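Local coordinates for probable tagatose 6-phosphate kinase (Sinorhizobium meliloti, PDB 3TXV), which probably acts in carbohydrate metabolism, perhaps as a tagatose-6-phosphate kinase, and belongs to the GatZ/KbaZ-like family, at residues N238-Y242 and D268-P272; V261-T267 and G282-V288. All coordinates share one frame; numbering follows the deposited sequence.

Overall arrangement
Interaction 2 joins the seventh and eighth strands, 261-264 and 283-288, in the wall of a closed eight-stranded parallel beta/alpha barrel; interaction 1 sits at the margin of that barrel, where the loop that follows strand 261-264 meets the small antiparallel pair 233-234 and 239-240. Their segments alternate along the chain, with residues 268-272 continuing directly from 261-267, and their centres are about 13 Å apart. They touch where Asp268 OD2 packs on Val288 CG2 at 3.3 Å, and the Tyr242 side chain reaches Phe283. His265, in interaction 2, faces a vacant point with His95 and Glu178, a possible but unconfirmed metal site.

Interaction 1. Residues N238-Y242 and D268-P272; sequences NVIAY and DYQTP
Gln270 reaches segment 238-242 because its CG stands anti to its carbonyl carbon (chi1 -71°) and the chain then bends at chi2 (-85°), carrying the amide up to the backbone around Ala241. Val239 has CG1 anti to its own backbone N (chi1 178°), and this methyl lies near the nitrogen end of that amide. The two ends of the amide grip the chain on both sides of Ala241. NE2 of Gln270 donates to Ile240 O at 2.6 Å, with the acceptor close to the amide plane. Gln270 OE1 in turn accepts from Tyr242 N at 3.1 Å, the donor tilted somewhat from the carbonyl plane. A side chain thus ties the loop between strand 261-264 and helix 272-280 of the barrel to the end of the small antiparallel pair 233-234 and 239-240. With an alanine here, Ile240 O and Tyr242 N would probably both lose this partner and the chain about Ala241 would be less firmly held to the loop. Beside the amide, Val239 CG2 packs on Tyr269 CB at 3.7 Å, the two side chains crossing at about a right angle. The Tyr269 ring is directed to other partners: its OH bonds Tyr353 O, and the ring meets Phe234 and Phe294 edge-to-face. The Tyr242 side chain turns from the loop to helix 272-280, where its OH hydrogen-bonds Asp281 OD2, just past the helix end.

Interaction 2. Residues V261-T267 and G282-V288; sequences VFEAHST and GFAILKV
Strands 261-264 and 283-288 run parallel, their short axes 4.6 Å apart at closest approach and 35° from alignment, with Glu263 paired to Ile285 and Ala264 to Leu286. Backbone bonds run from Ala264 N to Ile285 O and from Lys287 N to Ala264 O, while Phe262 N binds the carbonyl of Gly282, the residue that ends helix 272-280 in a Schellman motif. Together the two strands and that helix form a beta-alpha-beta crossover of the barrel. Phe262, Phe283 and Ala264 share one face of the sheet: the two rings lie side by side, 30° from parallel and slid apart with centroids 5.7 Å apart, and Phe283 CB rests against Ala264 CB. Beyond the strand, Thr267 sets CG2 across Leu286 CD2, and its OG1 donates to Lys287 O at 2.9 Å from well above the carbonyl plane.

The face bearing Glu263 and Ile285 is more polar. Glu263, with CG anti to the backbone N (chi1 -178°), extends its carboxylate past Ile285 CG2. OE2 of Glu263 takes the His265 NE2 hydrogen at 2.8 Å on its anti lone pair, close to the ring plane, and meets Lys287 NZ at 3.0 Å from above the carboxylate plane. The lysine's bent chain lays CD over one face of the His265 ring, 3.4 Å from its centroid, a CH-pi contact. Lys127 and Asp94 extend the charge network, as salt-bridge partners of Glu263 OE1 and Lys287 NZ respectively. Bonded in its ring plane and packed over one face, the imidazole is likely held in rotation by Glu263 and Lys287, with ND1 toward Glu178, to which its bond is weak; this may position it for the possible, unconfirmed metal site.

Interaction 1. Residues N238-Y242 and D268-P272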
ATOM      1  N   ASN A 238      12.221  -6.245 -13.157  1.00 46.81           N
ATOM      2  CA  ASN A 238      13.072  -5.068 -13.324  1.00 47.81           C
ATOM      3  C   ASN A 238      12.418  -3.794 -12.793  1.00 47.02           C
ATOM      4  O   ASN A 238      11.212  -3.651 -12.863  1.00 47.17           O
ATOM      5  CB  ASN A 238      13.611  -4.978 -14.783  1.00 48.75           C
ATOM      6  CG  ASN A 238      13.271  -3.636 -15.485  1.00 53.58           C
ATOM      7  OD1 ASN A 238      14.179  -2.852 -15.907  1.00 56.49           O
ATOM      8  ND2 ASN A 238      11.953  -3.377 -15.641  1.00 56.16           N
ATOM      9  N   VAL A 239      13.229  -2.908 -12.217  1.00 47.12           N
ATOM     10  CA  VAL A 239      12.795  -1.623 -11.659  1.00 47.00           C
ATOM     11  C   VAL A 239      13.328  -0.467 -12.530  1.00 47.65           C
ATOM     12  O   VAL A 239      14.466  -0.511 -13.030  1.00 46.82           O
ATOM     13  CB  VAL A 239      13.315  -1.466 -10.196  1.00 47.19           C
ATOM     14  CG1 VAL A 239      12.928  -0.106  -9.553  1.00 46.58           C
ATOM     15  CG2 VAL A 239      12.857  -2.636  -9.328  1.00 47.12           C
ATOM     16  N   ILE A 240      12.500   0.563 -12.725  1.00 48.45           N
ATOM     17  CA  ILE A 240      12.955   1.809 -13.364  1.00 48.39           C
ATOM     18  C   ILE A 240      13.162   2.808 -12.245  1.00 49.34           C
ATOM     19  O   ILE A 240      12.243   3.092 -11.491  1.00 49.42           O
ATOM     20  CB  ILE A 240      11.902   2.398 -14.325  1.00 48.08           C
ATOM     21  CG1 ILE A 240      11.460   1.418 -15.429  1.00 46.60           C
ATOM     22  CG2 ILE A 240      12.335   3.780 -14.836  1.00 48.83           C
ATOM     23  CD1 ILE A 240      12.540   0.767 -16.212  1.00 44.91           C
ATOM     24  N   ALA A 241      14.374   3.323 -12.123  1.00 50.92           N
ATOM     25  CA  ALA A 241      14.703   4.301 -11.087  1.00 52.22           C
ATOM     26  C   ALA A 241      14.230   5.730 -11.421  1.00 53.38           C
ATOM     27  O   ALA A 241      14.183   6.127 -12.589  1.00 53.80           O
ATOM     28  CB  ALA A 241      16.205   4.291 -10.842  1.00 52.10           C
ATOM     29  N   TYR A 242      13.910   6.488 -10.377  1.00 54.79           N
ATOM     30  CA  TYR A 242      13.543   7.904 -10.455  1.00 56.63           C
ATOM     31  C   TYR A 242      14.627   8.776 -11.069  1.00 57.80           C
ATOM     32  O   TYR A 242      15.699   8.938 -10.499  1.00 58.01           O
ATOM     33  CB  TYR A 242      13.213   8.418  -9.040  1.00 57.02           C
ATOM     34  CG  TYR A 242      12.968   9.914  -8.885  1.00 57.15           C
ATOM     35  CD1 TYR A 242      12.161  10.617  -9.786  1.00 57.05           C
ATOM     36  CD2 TYR A 242      13.521  10.610  -7.804  1.00 58.24           C
ATOM     37  CE1 TYR A 242      11.938  11.981  -9.635  1.00 58.09           C
ATOM     38  CE2 TYR A 242      13.300  11.989  -7.637  1.00 58.88           C
ATOM     39  CZ  TYR A 242      12.505  12.661  -8.557  1.00 58.60           C
ATOM     40  OH  TYR A 242      12.280  14.001  -8.403  1.00 58.55           O
ATOM     41  N   ASP A 268       7.676   1.471  -4.634  1.00 42.11           N
ATOM     42  CA  ASP A 268       8.139   0.134  -4.273  1.00 41.48           C
ATOM     43  C   ASP A 268       9.412  -0.236  -4.982  1.00 41.60           C
ATOM     44  O   ASP A 268       9.570   0.075  -6.177  1.00 42.26           O
ATOM     45  CB  ASP A 268       7.077  -0.878  -4.605  1.00 41.18           C
ATOM     46  CG  ASP A 268       5.845  -0.706  -3.749  1.00 42.05           C
ATOM     47  OD1 ASP A 268       5.034   0.217  -4.031  1.00 43.60           O
ATOM     48  OD2 ASP A 268       5.693  -1.493  -2.787  1.00 41.35           O
ATOM     49  N   TYR A 269      10.323  -0.863  -4.228  1.00 41.26           N
ATOM     50  CA  TYR A 269      11.608  -1.396  -4.723  1.00 40.73           C
ATOM     51  C   TYR A 269      12.569  -0.328  -5.162  1.00 41.08           C
ATOM     52  O   TYR A 269      13.574  -0.650  -5.776  1.00 42.29           O
ATOM     53  CB  TYR A 269      11.440  -2.421  -5.885  1.00 40.38           C
ATOM     54  CG  TYR A 269      10.352  -3.428  -5.664  1.00 38.10           C
ATOM     55  CD1 TYR A 269      10.460  -4.370  -4.648  1.00 38.24           C
ATOM     56  CD2 TYR A 269       9.207  -3.416  -6.432  1.00 38.12           C
ATOM     57  CE1 TYR A 269       9.451  -5.282  -4.371  1.00 39.07           C
ATOM     58  CE2 TYR A 269       8.169  -4.328  -6.181  1.00 41.36           C
ATOM     59  CZ  TYR A 269       8.309  -5.270  -5.135  1.00 41.27           C
ATOM     60  OH  TYR A 269       7.341  -6.204  -4.869  1.00 41.89           O
ATOM     61  N   GLN A 270      12.286   0.938  -4.901  1.00 40.97           N
ATOM     62  CA  GLN A 270      13.224   1.976  -5.358  1.00 41.53           C
ATOM     63  C   GLN A 270      14.457   1.997  -4.434  1.00 42.59           C
ATOM     64  O   GLN A 270      14.346   1.604  -3.268  1.00 42.49           O
ATOM     65  CB  GLN A 270      12.543   3.353  -5.460  1.00 40.40           C
ATOM     66  CG  GLN A 270      11.552   3.488  -6.596  1.00 39.44           C
ATOM     67  CD  GLN A 270      12.191   3.883  -7.939  1.00 37.37           C
ATOM     68  OE1 GLN A 270      13.119   4.667  -7.994  1.00 38.53           O
ATOM     69  NE2 GLN A 270      11.674   3.346  -9.012  1.00 36.88           N
ATOM     70  N   THR A 271      15.610   2.445  -4.940  1.00 44.19           N
ATOM     71  CA  THR A 271      16.832   2.520  -4.103  1.00 46.39           C
ATOM     72  C   THR A 271      16.758   3.631  -3.052  1.00 47.79           C
ATOM     73  O   THR A 271      16.383   4.759  -3.386  1.00 48.37           O
ATOM     74  CB  THR A 271      18.119   2.797  -4.919  1.00 46.63           C
ATOM     75  OG1 THR A 271      18.071   4.123  -5.501  1.00 47.09           O
ATOM     76  CG2 THR A 271      18.381   1.699  -6.000  1.00 46.71           C
ATOM     77  N   PRO A 272      17.146   3.338  -1.791  1.00 48.81           N
ATOM     78  CA  PRO A 272      17.167   4.345  -0.726  1.00 49.63           C
ATOM     79  C   PRO A 272      17.536   5.745  -1.211  1.00 50.22           C
ATOM     80  O   PRO A 272      17.022   6.739  -0.680  1.00 50.15           O
ATOM     81  CB  PRO A 272      18.253   3.828   0.231  1.00 49.64           C
ATOM     82  CG  PRO A 272      18.394   2.340  -0.077  1.00 49.85           C
ATOM     83  CD  PRO A 272      17.509   2.012  -1.270  1.00 49.02           C
TER

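Interaction 2. Residues V261-T267 and G282-V288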
ATOM      1  N   VAL A 261       1.661  19.089  -1.562  1.00 57.24           N
ATOM      2  CA  VAL A 261       2.802  18.279  -1.987  1.00 54.10           C
ATOM      3  C   VAL A 261       2.324  17.278  -3.028  1.00 52.18           C
ATOM      4  O   VAL A 261       1.124  17.153  -3.248  1.00 51.40           O
ATOM      5  CB  VAL A 261       3.406  17.532  -0.791  1.00 53.84           C
ATOM      6  CG1 VAL A 261       3.793  18.515   0.308  1.00 53.06           C
ATOM      7  CG2 VAL A 261       2.415  16.531  -0.247  1.00 53.45           C
ATOM      8  N   PHE A 262       3.247  16.550  -3.652  1.00 50.20           N
ATOM      9  CA  PHE A 262       2.861  15.370  -4.450  1.00 48.01           C
ATOM     10  C   PHE A 262       2.835  14.034  -3.690  1.00 46.61           C
ATOM     11  O   PHE A 262       3.775  13.705  -2.980  1.00 46.71           O
ATOM     12  CB  PHE A 262       3.744  15.230  -5.672  1.00 47.48           C
ATOM     13  CG  PHE A 262       3.568  16.328  -6.657  1.00 47.18           C
ATOM     14  CD1 PHE A 262       2.311  16.876  -6.885  1.00 46.74           C
ATOM     15  CD2 PHE A 262       4.657  16.804  -7.390  1.00 46.11           C
ATOM     16  CE1 PHE A 262       2.144  17.899  -7.819  1.00 46.70           C
ATOM     17  CE2 PHE A 262       4.509  17.815  -8.308  1.00 44.94           C
ATOM     18  CZ  PHE A 262       3.254  18.365  -8.526  1.00 47.59           C
ATOM     19  N   GLU A 263       1.747  13.286  -3.844  1.00 44.99           N
ATOM     20  CA  GLU A 263       1.729  11.870  -3.530  1.00 43.77           C
ATOM     21  C   GLU A 263       2.240  11.089  -4.713  1.00 43.41           C
ATOM     22  O   GLU A 263       1.826  11.319  -5.879  1.00 42.87           O
ATOM     23  CB  GLU A 263       0.320  11.411  -3.244  1.00 43.91           C
ATOM     24  CG  GLU A 263       0.223   9.965  -2.852  1.00 44.20           C
ATOM     25  CD  GLU A 263      -1.016   9.652  -2.020  1.00 45.37           C
ATOM     26  OE1 GLU A 263      -1.239  10.312  -0.969  1.00 42.64           O
ATOM     27  OE2 GLU A 263      -1.759   8.719  -2.416  1.00 47.26           O
ATOM     28  N   ALA A 264       3.152  10.167  -4.425  1.00 42.98           N
ATOM     29  CA  ALA A 264       3.654   9.265  -5.466  1.00 42.80           C
ATOM     30  C   ALA A 264       3.343   7.793  -5.167  1.00 42.50           C
ATOM     31  O   ALA A 264       3.576   7.300  -4.057  1.00 42.05           O
ATOM     32  CB  ALA A 264       5.134   9.498  -5.725  1.00 42.06           C
ATOM     33  N   HIS A 265       2.777   7.111  -6.157  1.00 42.69           N
ATOM     34  CA  HIS A 265       2.470   5.688  -6.014  1.00 43.61           C
ATOM     35  C   HIS A 265       3.561   4.877  -6.697  1.00 43.13           C
ATOM     36  O   HIS A 265       4.212   5.364  -7.609  1.00 43.08           O
ATOM     37  CB  HIS A 265       1.104   5.350  -6.633  1.00 44.06           C
ATOM     38  CG  HIS A 265      -0.074   5.931  -5.900  1.00 46.50           C
ATOM     39  ND1 HIS A 265      -1.362   5.451  -6.065  1.00 48.93           N
ATOM     40  CD2 HIS A 265      -0.161   6.938  -4.992  1.00 47.15           C
ATOM     41  CE1 HIS A 265      -2.185   6.146  -5.296  1.00 49.29           C
ATOM     42  NE2 HIS A 265      -1.484   7.058  -4.642  1.00 47.19           N
ATOM     43  N   SER A 266       3.750   3.643  -6.247  1.00 43.08           N
ATOM     44  CA  SER A 266       4.697   2.701  -6.859  1.00 43.20           C
ATOM     45  C   SER A 266       6.154   3.099  -6.651  1.00 42.86           C
ATOM     46  O   SER A 266       6.995   2.960  -7.551  1.00 43.57           O
ATOM     47  CB  SER A 266       4.396   2.455  -8.365  1.00 43.24           C
ATOM     48  OG  SER A 266       3.016   2.577  -8.638  1.00 41.91           O
ATOM     49  N   THR A 267       6.452   3.575  -5.457  1.00 42.50           N
ATOM     50  CA  THR A 267       7.831   3.846  -5.063  1.00 42.51           C
ATOM     51  C   THR A 267       8.473   2.548  -4.655  1.00 42.73           C
ATOM     52  O   THR A 267       9.658   2.537  -4.322  1.00 43.50           O
ATOM     53  CB  THR A 267       7.910   4.734  -3.812  1.00 42.53           C
ATOM     54  OG1 THR A 267       7.141   4.124  -2.756  1.00 42.66           O
ATOM     55  CG2 THR A 267       7.404   6.186  -4.103  1.00 41.24           C
ATOM     56  N   GLY A 282       9.830  16.936  -3.584  1.00 48.38           N
ATOM     57  CA  GLY A 282       8.445  17.186  -3.234  1.00 47.97           C
ATOM     58  C   GLY A 282       7.411  16.116  -3.550  1.00 47.49           C
ATOM     59  O   GLY A 282       6.187  16.350  -3.391  1.00 47.53           O
ATOM     60  N   PHE A 283       7.871  14.952  -4.009  1.00 46.08           N
ATOM     61  CA  PHE A 283       6.997  13.800  -4.027  1.00 44.70           C
ATOM     62  C   PHE A 283       7.107  13.341  -2.602  1.00 44.35           C
ATOM     63  O   PHE A 283       7.927  12.499  -2.272  1.00 45.29           O
ATOM     64  CB  PHE A 283       7.486  12.794  -5.054  1.00 44.18           C
ATOM     65  CG  PHE A 283       7.781  13.424  -6.369  1.00 43.25           C
ATOM     66  CD1 PHE A 283       6.753  13.655  -7.285  1.00 42.59           C
ATOM     67  CD2 PHE A 283       9.066  13.870  -6.670  1.00 40.92           C
ATOM     68  CE1 PHE A 283       7.015  14.295  -8.504  1.00 41.78           C
ATOM     69  CE2 PHE A 283       9.340  14.494  -7.892  1.00 39.68           C
ATOM     70  CZ  PHE A 283       8.318  14.705  -8.805  1.00 40.13           C
ATOM     71  N   ALA A 284       6.315  13.964  -1.742  1.00 43.41           N
ATOM     72  CA  ALA A 284       6.564  13.923  -0.310  1.00 42.76           C
ATOM     73  C   ALA A 284       5.778  12.847   0.388  1.00 42.30           C
ATOM     74  O   ALA A 284       6.064  12.518   1.539  1.00 43.20           O
ATOM     75  CB  ALA A 284       6.273  15.267   0.324  1.00 42.52           C
ATOM     76  N   ILE A 285       4.763  12.327  -0.283  1.00 41.44           N
ATOM     77  CA  ILE A 285       4.030  11.187   0.234  1.00 40.37           C
ATOM     78  C   ILE A 285       4.350  10.048  -0.691  1.00 41.34           C
ATOM     79  O   ILE A 285       4.143  10.149  -1.914  1.00 42.23           O
ATOM     80  CB  ILE A 285       2.534  11.404   0.252  1.00 39.73           C
ATOM     81  CG1 ILE A 285       2.165  12.476   1.287  1.00 36.48           C
ATOM     82  CG2 ILE A 285       1.858  10.099   0.523  1.00 37.59           C
ATOM     83  CD1 ILE A 285       0.932  13.199   0.957  1.00 29.42           C
ATOM     84  N   LEU A 286       4.867   8.982  -0.082  1.00 41.44           N
ATOM     85  CA  LEU A 286       5.440   7.835  -0.750  1.00 40.79           C
ATOM     86  C   LEU A 286       4.609   6.630  -0.425  1.00 40.89           C
ATOM     87  O   LEU A 286       4.655   6.134   0.691  1.00 40.71           O
ATOM     88  CB  LEU A 286       6.851   7.606  -0.215  1.00 40.59           C
ATOM     89  CG  LEU A 286       7.827   8.735  -0.509  1.00 40.37           C
ATOM     90  CD1 LEU A 286       8.930   8.734   0.514  1.00 39.16           C
ATOM     91  CD2 LEU A 286       8.375   8.595  -1.944  1.00 41.12           C
ATOM     92  N   LYS A 287       3.921   6.077  -1.386  1.00 41.32           N
ATOM     93  CA  LYS A 287       3.150   4.907  -1.100  1.00 42.21           C
ATOM     94  C   LYS A 287       3.915   3.646  -1.391  1.00 41.83           C
ATOM     95  O   LYS A 287       4.385   3.436  -2.479  1.00 41.93           O
ATOM     96  CB  LYS A 287       1.906   4.917  -1.951  1.00 42.89           C
ATOM     97  CG  LYS A 287       0.895   5.918  -1.544  1.00 45.85           C
ATOM     98  CD  LYS A 287      -0.452   5.572  -2.095  1.00 49.95           C
ATOM     99  CE  LYS A 287      -1.459   5.368  -1.018  1.00 50.51           C
ATOM    100  NZ  LYS A 287      -2.659   6.165  -1.218  1.00 50.60           N
ATOM    101  N   VAL A 288       4.076   2.810  -0.396  1.00 40.66           N
ATOM    102  CA  VAL A 288       4.692   1.555  -0.624  1.00 39.55           C
ATOM    103  C   VAL A 288       3.716   0.578  -0.109  1.00 38.93           C
ATOM    104  O   VAL A 288       3.103   0.812   0.867  1.00 39.49           O
ATOM    105  CB  VAL A 288       5.951   1.468   0.144  1.00 39.79           C
ATOM    106  CG1 VAL A 288       5.697   1.740   1.545  1.00 39.50           C
ATOM    107  CG2 VAL A 288       6.617   0.171  -0.070  1.00 39.18           C
TER